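Local coordinates for protein response regulator (PDB 3HDV) that probably serves, through this receiver domain, as a two-component signalling switch that accepts a phosphoryl group from a partner kinase, at residues 7-12 and 33-38; 54-59 and 80-85; 84-89 and 105-110. All coordinates share one frame; numbering follows the deposited sequence.

Interaction 1. Residues 7-12 and 33-38; sequences RPLVLV and DAVGAD
The side chain of D33 reaches over the start of the neighbouring strand and touches P8, L9 and R7 in turn. Its CB rests 3.4 Å from P8 O and also meets the methyl CD1 of L9. The next atom, D33 CG, lies against that same methyl, 3.9 Å from L9 CD1, which puts a nonpolar group beside the root of the carboxylate. At the tip, OD2 comes to the edge of the R7 guanidinium, where D33 OD2 and R7 NH2 form a long salt bridge of 3.9 Å with the two planar groups turned 38° apart. The stronger partner of OD2 is R52 NH2. A water joins P8 O to D33 N just before the direct parallel ladder begins: V10 N to D33 O, V35 N to V10 O, V12 N to V35 O and A37 N to V12 O. The third bond is the shortest, 2.7 Å from V12 N to V35 O. On the D33 face, V35 spreads its two methyls, CG1 lying beside its own backbone N (chi1 -74°) and 4.0 Å from L9 CD1, while CG2 meets L11 CD1. That leucine methyl also packs 3.9 Å from A37 CB. This face lies against helix 40-49, with Y46 over L11 and V35. On the other face V10, V12 and A34 lean on L27 of helix 17-29, and strand 9-13 is flanked on its far edge by strand 53-58.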
loop_
_atom_site.group_PDB
_atom_site.type_symbol
_atom_site.label_atom_id
_atom_site.label_comp_id
_atom_site.label_asym_id
_atom_site.label_seq_id
_atom_site.Cartn_x
_atom_site.Cartn_y
_atom_site.Cartn_z
ATOM N N ARG B 7 1.040 -7.516 21.805
ATOM C CA ARG B 7 1.200 -7.777 20.361
ATOM C C ARG B 7 1.647 -6.450 19.635
ATOM O O ARG B 7 1.148 -5.388 19.949
ATOM C CB ARG B 7 -0.083 -8.360 19.772
ATOM C CG ARG B 7 0.090 -8.846 18.309
ATOM C CD ARG B 7 -1.072 -9.729 17.821
ATOM N NE ARG B 7 -2.282 -8.949 17.573
ATOM C CZ ARG B 7 -3.469 -9.200 18.124
ATOM N NH1 ARG B 7 -3.617 -10.243 18.949
ATOM N NH2 ARG B 7 -4.516 -8.421 17.832
ATOM N N PRO B 8 2.638 -6.522 18.731
ATOM C CA PRO B 8 3.098 -5.291 18.061
ATOM C C PRO B 8 1.963 -4.610 17.256
ATOM O O PRO B 8 1.145 -5.295 16.652
ATOM C CB PRO B 8 4.210 -5.788 17.097
ATOM C CG PRO B 8 4.618 -7.137 17.619
ATOM C CD PRO B 8 3.381 -7.718 18.269
ATOM N N LEU B 9 1.919 -3.280 17.328
ATOM C CA LEU B 9 1.093 -2.443 16.463
ATOM C C LEU B 9 1.923 -1.267 15.859
ATOM O O LEU B 9 2.564 -0.515 16.606
ATOM C CB LEU B 9 -0.117 -1.927 17.248
ATOM C CG LEU B 9 -1.137 -1.014 16.565
ATOM C CD1 LEU B 9 -1.754 -1.824 15.395
ATOM C CD2 LEU B 9 -2.188 -0.626 17.611
ATOM N N VAL B 10 1.879 -1.111 14.515
ATOM C CA VAL B 10 2.603 -0.029 13.791
ATOM C C VAL B 10 1.601 1.019 13.372
ATOM O O VAL B 10 0.579 0.660 12.857
ATOM C CB VAL B 10 3.397 -0.598 12.532
ATOM C CG1 VAL B 10 4.158 0.519 11.753
ATOM C CG2 VAL B 10 4.437 -1.653 13.003
ATOM N N LEU B 11 1.865 2.303 13.642
ATOM C CA LEU B 11 1.014 3.368 13.102
ATOM C C LEU B 11 1.662 3.911 11.811
ATOM O O LEU B 11 2.772 4.416 11.827
ATOM C CB LEU B 11 0.944 4.525 14.073
ATOM C CG LEU B 11 0.213 5.805 13.636
ATOM C CD1 LEU B 11 -1.293 5.556 13.459
ATOM C CD2 LEU B 11 0.480 6.889 14.733
ATOM N N VAL B 12 0.938 3.871 10.718
ATOM C CA VAL B 12 1.464 4.410 9.451
ATOM C C VAL B 12 0.815 5.765 9.182
ATOM O O VAL B 12 -0.395 5.846 9.020
ATOM C CB VAL B 12 1.117 3.470 8.285
ATOM C CG1 VAL B 12 1.567 4.109 6.921
ATOM C CG2 VAL B 12 1.806 2.076 8.489
ATOM N N ASP B 33 0.587 -6.217 12.661
ATOM C CA ASP B 33 -0.594 -5.386 12.755
ATOM C C ASP B 33 -0.251 -3.909 12.493
ATOM O O ASP B 33 0.772 -3.420 12.960
ATOM C CB ASP B 33 -1.106 -5.487 14.165
ATOM C CG ASP B 33 -2.577 -5.491 14.246
ATOM O OD1 ASP B 33 -3.263 -5.163 13.217
ATOM O OD2 ASP B 33 -3.043 -5.822 15.377
ATOM N N ALA B 34 -1.111 -3.206 11.769
ATOM C CA ALA B 34 -0.820 -1.802 11.451
ATOM C C ALA B 34 -2.072 -1.009 11.364
ATOM O O ALA B 34 -3.069 -1.523 10.954
ATOM C CB ALA B 34 -0.026 -1.705 10.136
ATOM N N VAL B 35 -2.011 0.274 11.720
ATOM C CA VAL B 35 -3.187 1.141 11.572
ATOM C C VAL B 35 -2.707 2.411 10.918
ATOM O O VAL B 35 -1.511 2.658 10.912
ATOM C CB VAL B 35 -3.854 1.469 12.920
ATOM C CG1 VAL B 35 -4.634 0.205 13.421
ATOM C CG2 VAL B 35 -2.825 1.940 13.962
ATOM N N GLY B 36 -3.618 3.191 10.353
ATOM C CA GLY B 36 -3.220 4.359 9.567
ATOM C C GLY B 36 -3.791 5.638 10.099
ATOM O O GLY B 36 -4.911 5.632 10.623
ATOM N N ALA B 37 -3.027 6.709 9.968
ATOM C CA ALA B 37 -3.466 8.081 10.307
ATOM C C ALA B 37 -3.201 8.934 9.073
ATOM O O ALA B 37 -2.151 8.750 8.395
ATOM C CB ALA B 37 -2.640 8.624 11.453
ATOM N N ASP B 38 -4.102 9.879 8.779
ATOM C CA ASP B 38 -3.995 10.653 7.545
ATOM C C ASP B 38 -3.252 11.955 7.668
ATOM O O ASP B 38 -3.250 12.786 6.723
ATOM C CB ASP B 38 -5.379 10.837 6.902
ATOM C CG ASP B 38 -6.283 11.850 7.655
ATOM O OD1 ASP B 38 -5.877 12.430 8.705
ATOM O OD2 ASP B 38 -7.436 12.054 7.152
HETATM O O HOH W 1 1.133 -7.502 15.287
#

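Interaction 2. Residues 54-59 and 80-85; sequences GLMITD and AALSII
M56, a selenomethionine, and I85 carry the backbone ladder between 54-59 and 80-85. M56 N donates to S83 O (3.0 Å), I85 N to M56 O, and T58 N to I85 O (3.1 Å), all near the axis of the carbonyl they meet. One step before the first of these, towards the N-terminal ends, a water accepts from S83 N and donates to G54 O.

Among the apolar contacts, M56 and I84 lie side by side and point the same way; a bend at chi3 (75°) turns the M56 methyl so that CE touches I84 at CD1, 3.8 Å away, and at CG2. L82 CD2 packs on M56 CB, 4.0 Å apart. On the other face L55 runs aslant to I85, its CD1 meeting I85 CD1 at 3.9 Å and lying 3.4 Å from S83 O.

Neither polar side chain bonds across the contact: S83 OG bonds to E124 of helix 114-124, and T58 OG1 donates to O of the next residue, D59, in the carbonyl plane, on a lone pair. Helix 67-75 covers M56, and helix 114-124 covers L55 and I85. This is the central beta-alpha-beta unit of the CheY-like receiver fold, with D59, the predicted phosphorylation site, at the strand's C-terminal end.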
loop_
_atom_site.group_PDB
_atom_site.type_symbol
_atom_site.label_atom_id
_atom_site.label_comp_id
_atom_site.label_asym_id
_atom_site.label_seq_id
_atom_site.Cartn_x
_atom_site.Cartn_y
_atom_site.Cartn_z
ATOM N N GLY B 54 3.607 0.632 19.080
ATOM C CA GLY B 54 5.019 0.668 19.519
ATOM C C GLY B 54 5.977 1.271 18.513
ATOM O O GLY B 54 7.181 1.441 18.810
ATOM N N LEU B 55 5.456 1.611 17.324
ATOM C CA LEU B 55 6.315 2.182 16.269
ATOM C C LEU B 55 5.466 3.024 15.332
ATOM O O LEU B 55 4.354 2.663 15.021
ATOM C CB LEU B 55 7.054 1.051 15.471
ATOM C CG LEU B 55 7.859 1.316 14.185
ATOM C CD1 LEU B 55 9.094 2.155 14.456
ATOM C CD2 LEU B 55 8.330 0.013 13.616
HETATM N N MSE B 56 6.019 4.138 14.863
HETATM C CA MSE B 56 5.303 4.916 13.864
HETATM C C MSE B 56 6.187 5.090 12.617
HETATM O O MSE B 56 7.365 5.424 12.733
HETATM C CB MSE B 56 4.987 6.279 14.441
HETATM C CG MSE B 56 4.078 7.107 13.592
HETATM SE SE MSE B 56 3.898 8.918 14.348
HETATM C CE MSE B 56 5.636 9.700 13.853
ATOM N N ILE B 57 5.578 4.897 11.462
ATOM C CA ILE B 57 6.184 5.207 10.169
ATOM C C ILE B 57 5.502 6.449 9.614
ATOM O O ILE B 57 4.288 6.479 9.518
ATOM C CB ILE B 57 6.031 4.050 9.143
ATOM C CG1 ILE B 57 6.753 2.805 9.695
ATOM C CG2 ILE B 57 6.600 4.491 7.720
ATOM C CD1 ILE B 57 6.405 1.570 8.956
ATOM N N THR B 58 6.284 7.459 9.260
ATOM C CA THR B 58 5.724 8.681 8.725
ATOM C C THR B 58 6.428 9.251 7.491
ATOM O O THR B 58 7.640 9.115 7.327
ATOM C CB THR B 58 5.608 9.795 9.826
ATOM O OG1 THR B 58 4.825 10.881 9.316
ATOM C CG2 THR B 58 6.976 10.341 10.203
ATOM N N ASP B 59 5.637 9.863 6.607
ATOM C CA ASP B 59 6.178 10.764 5.543
ATOM C C ASP B 59 6.488 12.115 6.209
ATOM O O ASP B 59 6.008 12.403 7.336
ATOM C CB ASP B 59 5.170 10.898 4.373
ATOM C CG ASP B 59 5.829 11.349 3.040
ATOM O OD1 ASP B 59 6.957 11.916 3.017
ATOM O OD2 ASP B 59 5.201 11.170 2.002
ATOM N N ALA B 80 7.567 10.738 24.027
ATOM C CA ALA B 80 8.868 11.139 23.484
ATOM C C ALA B 80 9.811 10.002 23.155
ATOM O O ALA B 80 10.727 10.181 22.379
ATOM C CB ALA B 80 9.585 12.172 24.393
ATOM N N ALA B 81 9.600 8.834 23.745
ATOM C CA ALA B 81 10.476 7.683 23.484
ATOM C C ALA B 81 9.996 6.855 22.286
ATOM O O ALA B 81 10.634 5.869 21.936
ATOM C CB ALA B 81 10.608 6.781 24.739
ATOM N N LEU B 82 8.883 7.241 21.675
ATOM C CA LEU B 82 8.312 6.498 20.541
ATOM C C LEU B 82 9.339 6.266 19.411
ATOM O O LEU B 82 9.964 7.213 18.927
ATOM C CB LEU B 82 7.103 7.227 19.963
ATOM C CG LEU B 82 6.398 6.558 18.760
ATOM C CD1 LEU B 82 5.634 5.291 19.149
ATOM C CD2 LEU B 82 5.441 7.566 18.153
ATOM N N SER B 83 9.506 5.005 19.043
ATOM C CA SER B 83 10.279 4.634 17.866
ATOM C C SER B 83 9.641 5.168 16.575
ATOM O O SER B 83 8.482 4.899 16.307
ATOM C CB SER B 83 10.291 3.127 17.781
ATOM O OG SER B 83 11.173 2.669 18.761
ATOM N N ILE B 84 10.426 5.881 15.779
ATOM C CA ILE B 84 9.914 6.489 14.558
ATOM C C ILE B 84 10.874 6.179 13.420
ATOM O O ILE B 84 12.092 6.351 13.551
ATOM C CB ILE B 84 9.750 8.006 14.736
ATOM C CG1 ILE B 84 8.731 8.285 15.846
ATOM C CG2 ILE B 84 9.312 8.728 13.428
ATOM C CD1 ILE B 84 8.672 9.775 16.156
ATOM N N ILE B 85 10.298 5.702 12.320
ATOM C CA ILE B 85 11.012 5.485 11.061
ATOM C C ILE B 85 10.365 6.494 10.048
ATOM O O ILE B 85 9.148 6.540 9.877
ATOM C CB ILE B 85 10.855 4.049 10.532
ATOM C CG1 ILE B 85 11.527 3.030 11.455
ATOM C CG2 ILE B 85 11.421 3.953 9.035
ATOM C CD1 ILE B 85 11.139 1.613 11.144
HETATM O O HOH W 2 8.236 2.908 20.689
#

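Interaction 3. Residues 84-89 and 105-110; sequences IIVVSG and VDFLLK
V86 packs against one face of the F107 ring, its CG1 3.9 Å from the ring plane and displaced toward the rim, in a CH-pi contact 15° off the ring normal. L109 CD2 comes to the edge in plane, and S88 CB approaches F107 CE2 at 4.1 Å. The two strands are the first and last elements of the final beta-alpha-beta unit of this CheY-like receiver, and helix 93-101 between them packs on the ring through A96, V99 and M100. An alanine in place of F107 would take the ring off V86 CG1 and would probably open a gap between strand 106-109 and that helix. Five backbone hydrogen bonds tie the parallel strands, from V105 N to I84 O through to K110 N to S88 O; the straightest is L108 N to V86 O, 2.7 Å at 177°. On the other face V105 CB touches I85 CG1 at 3.8 Å.

D106 OD1 accepts from F107 N (2.8 Å) and from H101 of the second subunit, whose V97 and E94 also pack on this edge, consistent with the dimer surface of OmpR-like receivers. S88 and K110 stand where receiver domains usually carry a Ser/Thr and a lysine, and probably correspond to them. S88 OG, anti to its backbone N (chi1 -172°), donates to G89 O from above the carbonyl plane. The K110 side chain crosses V87 at about a right angle, K110 CG lying 3.8 Å from V87 CG1, and K110 CD lies 3.7 Å from G89 N.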
loop_
_atom_site.group_PDB
_atom_site.type_symbol
_atom_site.label_atom_id
_atom_site.label_comp_id
_atom_site.label_asym_id
_atom_site.label_seq_id
_atom_site.Cartn_x
_atom_site.Cartn_y
_atom_site.Cartn_z
ATOM N N ILE B 84 10.426 5.881 15.779
ATOM C CA ILE B 84 9.914 6.489 14.558
ATOM C C ILE B 84 10.874 6.179 13.420
ATOM O O ILE B 84 12.092 6.351 13.551
ATOM C CB ILE B 84 9.750 8.006 14.736
ATOM C CG1 ILE B 84 8.731 8.285 15.846
ATOM C CG2 ILE B 84 9.312 8.728 13.428
ATOM C CD1 ILE B 84 8.672 9.775 16.156
ATOM N N ILE B 85 10.298 5.702 12.320
ATOM C CA ILE B 85 11.012 5.485 11.061
ATOM C C ILE B 85 10.365 6.494 10.048
ATOM O O ILE B 85 9.148 6.540 9.877
ATOM C CB ILE B 85 10.855 4.049 10.532
ATOM C CG1 ILE B 85 11.527 3.030 11.455
ATOM C CG2 ILE B 85 11.421 3.953 9.035
ATOM C CD1 ILE B 85 11.139 1.613 11.144
ATOM N N VAL B 86 11.202 7.321 9.439
ATOM C CA VAL B 86 10.767 8.281 8.405
ATOM C C VAL B 86 10.908 7.594 7.045
ATOM O O VAL B 86 11.972 7.018 6.740
ATOM C CB VAL B 86 11.577 9.561 8.498
ATOM C CG1 VAL B 86 11.365 10.482 7.235
ATOM C CG2 VAL B 86 11.146 10.332 9.843
ATOM N N VAL B 87 9.821 7.603 6.285
ATOM C CA VAL B 87 9.845 7.241 4.852
ATOM C C VAL B 87 9.400 8.444 4.025
ATOM O O VAL B 87 8.204 8.713 3.913
ATOM C CB VAL B 87 9.063 5.942 4.571
ATOM C CG1 VAL B 87 9.184 5.550 3.071
ATOM C CG2 VAL B 87 9.659 4.755 5.461
ATOM N N SER B 88 10.362 9.142 3.401
ATOM C CA SER B 88 10.083 10.469 2.849
ATOM C C SER B 88 10.025 10.625 1.333
ATOM O O SER B 88 10.880 10.069 0.593
ATOM C CB SER B 88 11.158 11.412 3.355
ATOM O OG SER B 88 10.840 12.728 3.004
ATOM N N GLY B 89 9.044 11.422 0.884
ATOM C CA GLY B 89 9.091 12.020 -0.449
ATOM C C GLY B 89 10.183 13.083 -0.548
ATOM O O GLY B 89 11.118 13.081 0.246
ATOM N N VAL B 105 14.565 6.343 14.270
ATOM C CA VAL B 105 15.243 5.030 14.055
ATOM C C VAL B 105 16.009 5.026 12.715
ATOM O O VAL B 105 17.165 4.583 12.645
ATOM C CB VAL B 105 14.195 3.908 14.049
ATOM C CG1 VAL B 105 14.767 2.510 13.562
ATOM C CG2 VAL B 105 13.563 3.808 15.465
ATOM N N ASP B 106 15.349 5.466 11.637
ATOM C CA ASP B 106 16.065 5.640 10.373
ATOM C C ASP B 106 15.266 6.583 9.506
ATOM O O ASP B 106 14.120 6.918 9.861
ATOM C CB ASP B 106 16.226 4.298 9.637
ATOM C CG ASP B 106 17.489 4.243 8.765
ATOM O OD1 ASP B 106 18.090 5.290 8.351
ATOM O OD2 ASP B 106 17.912 3.107 8.514
ATOM N N PHE B 107 15.856 6.969 8.357
ATOM C CA PHE B 107 15.283 7.969 7.462
ATOM C C PHE B 107 15.478 7.331 6.098
ATOM O O PHE B 107 16.597 7.274 5.604
ATOM C CB PHE B 107 16.071 9.280 7.628
ATOM C CG PHE B 107 15.531 10.477 6.865
ATOM C CD1 PHE B 107 15.118 11.610 7.554
ATOM C CD2 PHE B 107 15.517 10.511 5.461
ATOM C CE1 PHE B 107 14.633 12.760 6.881
ATOM C CE2 PHE B 107 15.024 11.657 4.758
ATOM C CZ PHE B 107 14.590 12.779 5.471
ATOM N N LEU B 108 14.398 6.858 5.489
ATOM C CA LEU B 108 14.457 6.213 4.193
ATOM C C LEU B 108 13.845 7.091 3.123
ATOM O O LEU B 108 12.855 7.764 3.373
ATOM C CB LEU B 108 13.666 4.904 4.236
ATOM C CG LEU B 108 14.328 3.619 4.730
ATOM C CD1 LEU B 108 15.171 3.821 5.914
ATOM C CD2 LEU B 108 13.318 2.445 4.941
ATOM N N LEU B 109 14.365 7.030 1.906
ATOM C CA LEU B 109 13.744 7.765 0.794
ATOM C C LEU B 109 12.816 6.876 -0.013
ATOM O O LEU B 109 13.087 5.688 -0.207
ATOM C CB LEU B 109 14.804 8.452 -0.097
ATOM C CG LEU B 109 15.751 9.498 0.540
ATOM C CD1 LEU B 109 16.857 9.898 -0.472
ATOM C CD2 LEU B 109 14.964 10.721 0.936
ATOM N N LYS B 110 11.710 7.446 -0.457
ATOM C CA LYS B 110 10.812 6.779 -1.410
ATOM C C LYS B 110 11.525 6.756 -2.799
ATOM O O LYS B 110 12.347 7.601 -3.044
ATOM C CB LYS B 110 9.458 7.514 -1.475
ATOM C CG LYS B 110 8.639 7.536 -0.130
ATOM C CD LYS B 110 7.380 8.379 -0.255
ATOM C CE LYS B 110 6.337 7.662 -1.132
ATOM N NZ LYS B 110 5.061 8.475 -1.354
HETATM O O HOH W 3 12.144 10.292 -2.061
#

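How the interactions relate
The three contacts are three of the four joints of one five-stranded parallel sheet, ordered 33-37, 9-13, 53-58, 83-88, 106-109. Interaction 1 closes before interaction 2 opens, and their centres lie about 10 Å apart; the middle strands join them through L11, whose N and O probably bond L55 O and I57 N. Interactions 2 and 3, also about 10 Å apart between centres, share strand 83-88 with I84 and I85. Interactions 1 and 3 sit on opposite sides of the chain's centre, about 16 Å apart between centres. At the C-terminal end of the sheet, D59 of interaction 2 accepts from G89 N of interaction 3, so the predicted phosphorylation site adjoins the strand pair that meets the second subunit.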